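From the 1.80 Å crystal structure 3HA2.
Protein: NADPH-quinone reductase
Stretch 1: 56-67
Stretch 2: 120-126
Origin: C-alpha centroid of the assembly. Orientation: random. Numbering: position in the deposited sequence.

Stretch 1 (56-67) ILEFPLYWYSAP
Stretch 2, residues 120-126: ELMRPFE

Residues 56-60 form the end of a strand (phi/psi near -101/123 at Leu57, -157/158 at Phe59). Alternation turns Leu57, Phe59 and then Leu61 toward the second stretch, while Ile56, Glu58 and Pro60 stay out of its reach. A type I' turn from Tyr62 to Ser65 follows, with Trp63 at 42/54 and Tyr64 at 66/18, closed by Tyr62 N to Ser65 O (2.9 Å) and Ser65 N to Tyr62 O (3.1 Å).

In the second stretch one helix ends at Leu121, and Met122 (-88/9) leaves helical geometry and occupies the N-cap position of the next helix; Phe125 N donates to Met122 O at 2.9 Å. The register is set by CA separations of 9.7 Å for Leu57-Phe125 and 6.5 Å for Tyr64-Leu121.

Phe125 (chi1 -71°, chi2 -73°) is the largest bump, with 69 Å² covered. Its ring enters a hollow lined by Leu57 (m, t), Phe59 and Ala66: Phe125 CE1 lies 3.5 Å from Leu57 CD1, Phe125 CE2 3.7 Å from Phe59 CZ, and Phe125 CZ 3.9 Å from Ala66 CB, which sits at the Phe125 ring edge. The Phe59 ring (chi1 57°, chi2 -90°) meets the Phe125 ring obliquely, with centroids 5.6 Å apart and planes at 34°.

Selenomethionine Met122 starts sideways, but chi1 and chi2 of -63° and chi3 of 97° bring its end nearer. Met122 SE lies 3.8 Å from Phe59 CZ, at the ring edge, 79° off the normal; Met122 CE reaches 3.5 Å from Leu61 CD1 (Leu61 t, p). Leu121 (m, t) packs CD2 4.0 Å from Tyr64 CB (Tyr64 chi1 -49°).

These contacts are apolar, and no direct hydrogen bond crosses. Instead, one water donates to Tyr64 O (2.9 Å from its oxygen) and to Leu121 O (2.6 Å), bridging two carbonyls that cannot bond each other. Together the stretches bury 343 Å².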

# COMPACT_ATOMS: atom_id res chain seq x y z
N ILE A 56 0.75 9.19 14.39
CA ILE A 56 0.11 9.70 13.19
C ILE A 56 1.02 9.46 11.99
O ILE A 56 2.20 9.80 12.01
CB ILE A 56 -0.22 11.19 13.35
CG1 ILE A 56 -1.36 11.35 14.37
CG2 ILE A 56 -0.54 11.83 12.01
CD1 ILE A 56 -1.54 12.78 14.89
N LEU A 57 0.47 8.84 10.96
CA LEU A 57 1.25 8.67 9.73
C LEU A 57 0.79 9.73 8.76
O LEU A 57 -0.39 9.81 8.43
CB LEU A 57 1.02 7.30 9.13
CG LEU A 57 1.17 6.12 10.10
CD1 LEU A 57 0.94 4.82 9.29
CD2 LEU A 57 2.51 6.10 10.83
N GLU A 58 1.75 10.53 8.32
CA GLU A 58 1.48 11.72 7.51
C GLU A 58 2.17 11.58 6.14
O GLU A 58 3.42 11.59 6.03
CB GLU A 58 1.99 12.96 8.26
CG GLU A 58 1.79 14.26 7.53
CD GLU A 58 1.84 15.46 8.44
OE1 GLU A 58 1.46 15.34 9.64
OE2 GLU A 58 2.25 16.53 7.95
N PHE A 59 1.36 11.48 5.09
CA PHE A 59 1.92 11.19 3.77
C PHE A 59 1.02 11.64 2.62
O PHE A 59 -0.19 11.81 2.80
CB PHE A 59 2.18 9.67 3.66
CG PHE A 59 0.94 8.80 3.89
CD1 PHE A 59 0.60 8.34 5.17
CD2 PHE A 59 0.12 8.45 2.82
CE1 PHE A 59 -0.55 7.55 5.38
CE2 PHE A 59 -1.02 7.64 3.01
CZ PHE A 59 -1.35 7.19 4.30
N PRO A 60 1.61 11.83 1.43
CA PRO A 60 0.81 12.08 0.22
C PRO A 60 0.30 10.77 -0.38
O PRO A 60 0.95 9.73 -0.30
CB PRO A 60 1.81 12.74 -0.71
CG PRO A 60 3.13 12.13 -0.34
CD PRO A 60 3.06 11.87 1.15
N LEU A 61 -0.88 10.84 -0.98
CA LEU A 61 -1.47 9.66 -1.58
C LEU A 61 -0.81 9.44 -2.96
O LEU A 61 -0.86 10.33 -3.83
CB LEU A 61 -2.98 9.86 -1.69
CG LEU A 61 -3.83 8.67 -2.09
CD1 LEU A 61 -3.94 7.71 -0.90
CD2 LEU A 61 -5.22 9.11 -2.59
N TYR A 62 -0.14 8.31 -3.13
CA TYR A 62 0.53 7.97 -4.39
C TYR A 62 -0.16 6.71 -4.91
O TYR A 62 -0.12 5.67 -4.25
CB TYR A 62 2.00 7.66 -4.13
CG TYR A 62 2.91 8.87 -3.95
CD1 TYR A 62 2.40 10.15 -3.88
CD2 TYR A 62 4.30 8.71 -3.85
CE1 TYR A 62 3.21 11.26 -3.72
CE2 TYR A 62 5.13 9.82 -3.70
CZ TYR A 62 4.56 11.09 -3.62
OH TYR A 62 5.33 12.21 -3.45
N TRP A 63 -0.79 6.81 -6.09
CA TRP A 63 -1.60 5.68 -6.61
C TRP A 63 -2.46 5.00 -5.53
O TRP A 63 -2.39 3.78 -5.33
CB TRP A 63 -0.74 4.64 -7.35
CG TRP A 63 -0.18 5.16 -8.66
CD1 TRP A 63 1.14 5.30 -8.98
CD2 TRP A 63 -0.92 5.63 -9.80
NE1 TRP A 63 1.26 5.83 -10.25
CE2 TRP A 63 0.02 6.03 -10.78
CE3 TRP A 63 -2.29 5.73 -10.10
CZ2 TRP A 63 -0.36 6.54 -12.04
CZ3 TRP A 63 -2.67 6.24 -11.35
CH2 TRP A 63 -1.70 6.64 -12.30
N TYR A 64 -3.26 5.82 -4.84
CA TYR A 64 -4.27 5.38 -3.89
C TYR A 64 -3.70 4.69 -2.64
O TYR A 64 -4.43 4.00 -1.94
CB TYR A 64 -5.31 4.49 -4.61
CG TYR A 64 -5.79 5.12 -5.88
CD1 TYR A 64 -6.73 6.15 -5.84
CD2 TYR A 64 -5.29 4.73 -7.12
CE1 TYR A 64 -7.19 6.74 -6.99
CE2 TYR A 64 -5.71 5.34 -8.28
CZ TYR A 64 -6.67 6.34 -8.21
OH TYR A 64 -7.10 6.95 -9.37
N SER A 65 -2.41 4.89 -2.37
CA SER A 65 -1.79 4.29 -1.18
C SER A 65 -0.61 5.11 -0.69
O SER A 65 -0.24 6.11 -1.30
CB SER A 65 -1.36 2.83 -1.46
OG SER A 65 -0.68 2.73 -2.68
N ALA A 66 -0.02 4.69 0.43
CA ALA A 66 1.16 5.35 0.97
C ALA A 66 2.39 5.22 0.06
O ALA A 66 2.49 4.23 -0.67
CB ALA A 66 1.47 4.76 2.35
N PRO A 67 3.31 6.20 0.10
CA PRO A 67 4.59 6.12 -0.62
C PRO A 67 5.40 4.89 -0.16
O PRO A 67 5.23 4.38 0.95
CB PRO A 67 5.34 7.39 -0.19
CG PRO A 67 4.28 8.30 0.31
CD PRO A 67 3.18 7.46 0.84
N GLU A 120 -12.26 3.75 2.46
CA GLU A 120 -12.04 2.46 1.80
C GLU A 120 -10.60 2.24 1.36
O GLU A 120 -10.06 1.14 1.46
CB GLU A 120 -12.96 2.38 0.59
CG GLU A 120 -14.44 2.31 0.96
CD GLU A 120 -15.29 2.49 -0.26
OE1 GLU A 120 -15.71 3.65 -0.54
OE2 GLU A 120 -15.45 1.48 -0.99
N LEU A 121 -9.97 3.30 0.86
CA LEU A 121 -8.58 3.20 0.40
C LEU A 121 -7.58 3.02 1.53
O LEU A 121 -6.53 2.40 1.33
CB LEU A 121 -8.19 4.42 -0.45
CG LEU A 121 -9.02 4.55 -1.73
CD1 LEU A 121 -8.79 5.93 -2.37
CD2 LEU A 121 -8.68 3.43 -2.71
N MSE A 122 -7.91 3.53 2.71
CA MSE A 122 -7.00 3.41 3.85
C MSE A 122 -7.21 2.11 4.64
O MSE A 122 -6.64 1.94 5.71
CB MSE A 122 -7.14 4.63 4.78
CG MSE A 122 -6.77 5.98 4.15
SE MSE A 122 -4.89 6.10 3.63
CE MSE A 122 -5.10 5.65 1.74
N ARG A 123 -8.03 1.21 4.11
CA ARG A 123 -8.36 -0.04 4.81
C ARG A 123 -7.13 -0.84 5.29
O ARG A 123 -7.19 -1.40 6.38
CB ARG A 123 -9.27 -0.96 3.97
CG ARG A 123 -10.14 -1.87 4.86
CD ARG A 123 -11.16 -1.04 5.62
NE ARG A 123 -12.32 -0.77 4.79
CZ ARG A 123 -13.25 0.16 5.01
NH1 ARG A 123 -13.21 0.99 6.06
NH2 ARG A 123 -14.24 0.26 4.14
N PRO A 124 -6.04 -0.91 4.50
CA PRO A 124 -4.90 -1.65 5.08
C PRO A 124 -4.40 -1.10 6.41
O PRO A 124 -3.93 -1.87 7.23
CB PRO A 124 -3.81 -1.53 4.00
CG PRO A 124 -4.53 -1.26 2.74
CD PRO A 124 -5.75 -0.45 3.13
N PHE A 125 -4.51 0.22 6.63
CA PHE A 125 -4.07 0.80 7.92
C PHE A 125 -5.06 0.48 9.02
O PHE A 125 -4.68 0.26 10.17
CB PHE A 125 -3.86 2.31 7.80
CG PHE A 125 -2.67 2.68 6.98
CD1 PHE A 125 -1.38 2.49 7.49
CD2 PHE A 125 -2.81 3.18 5.70
CE1 PHE A 125 -0.27 2.81 6.73
CE2 PHE A 125 -1.70 3.53 4.94
CZ PHE A 125 -0.44 3.34 5.45
N GLU A 126 -6.34 0.47 8.68
CA GLU A 126 -7.36 0.09 9.64
C GLU A 126 -7.15 -1.37 10.07
O GLU A 126 -7.22 -1.68 11.26
CB GLU A 126 -8.75 0.30 9.03
CG GLU A 126 -9.91 0.09 10.00
CD GLU A 126 -11.26 0.51 9.38
OE1 GLU A 126 -11.28 1.09 8.26
OE2 GLU A 126 -12.31 0.27 10.01
O HOH W 1 -4.16 2.28 0.39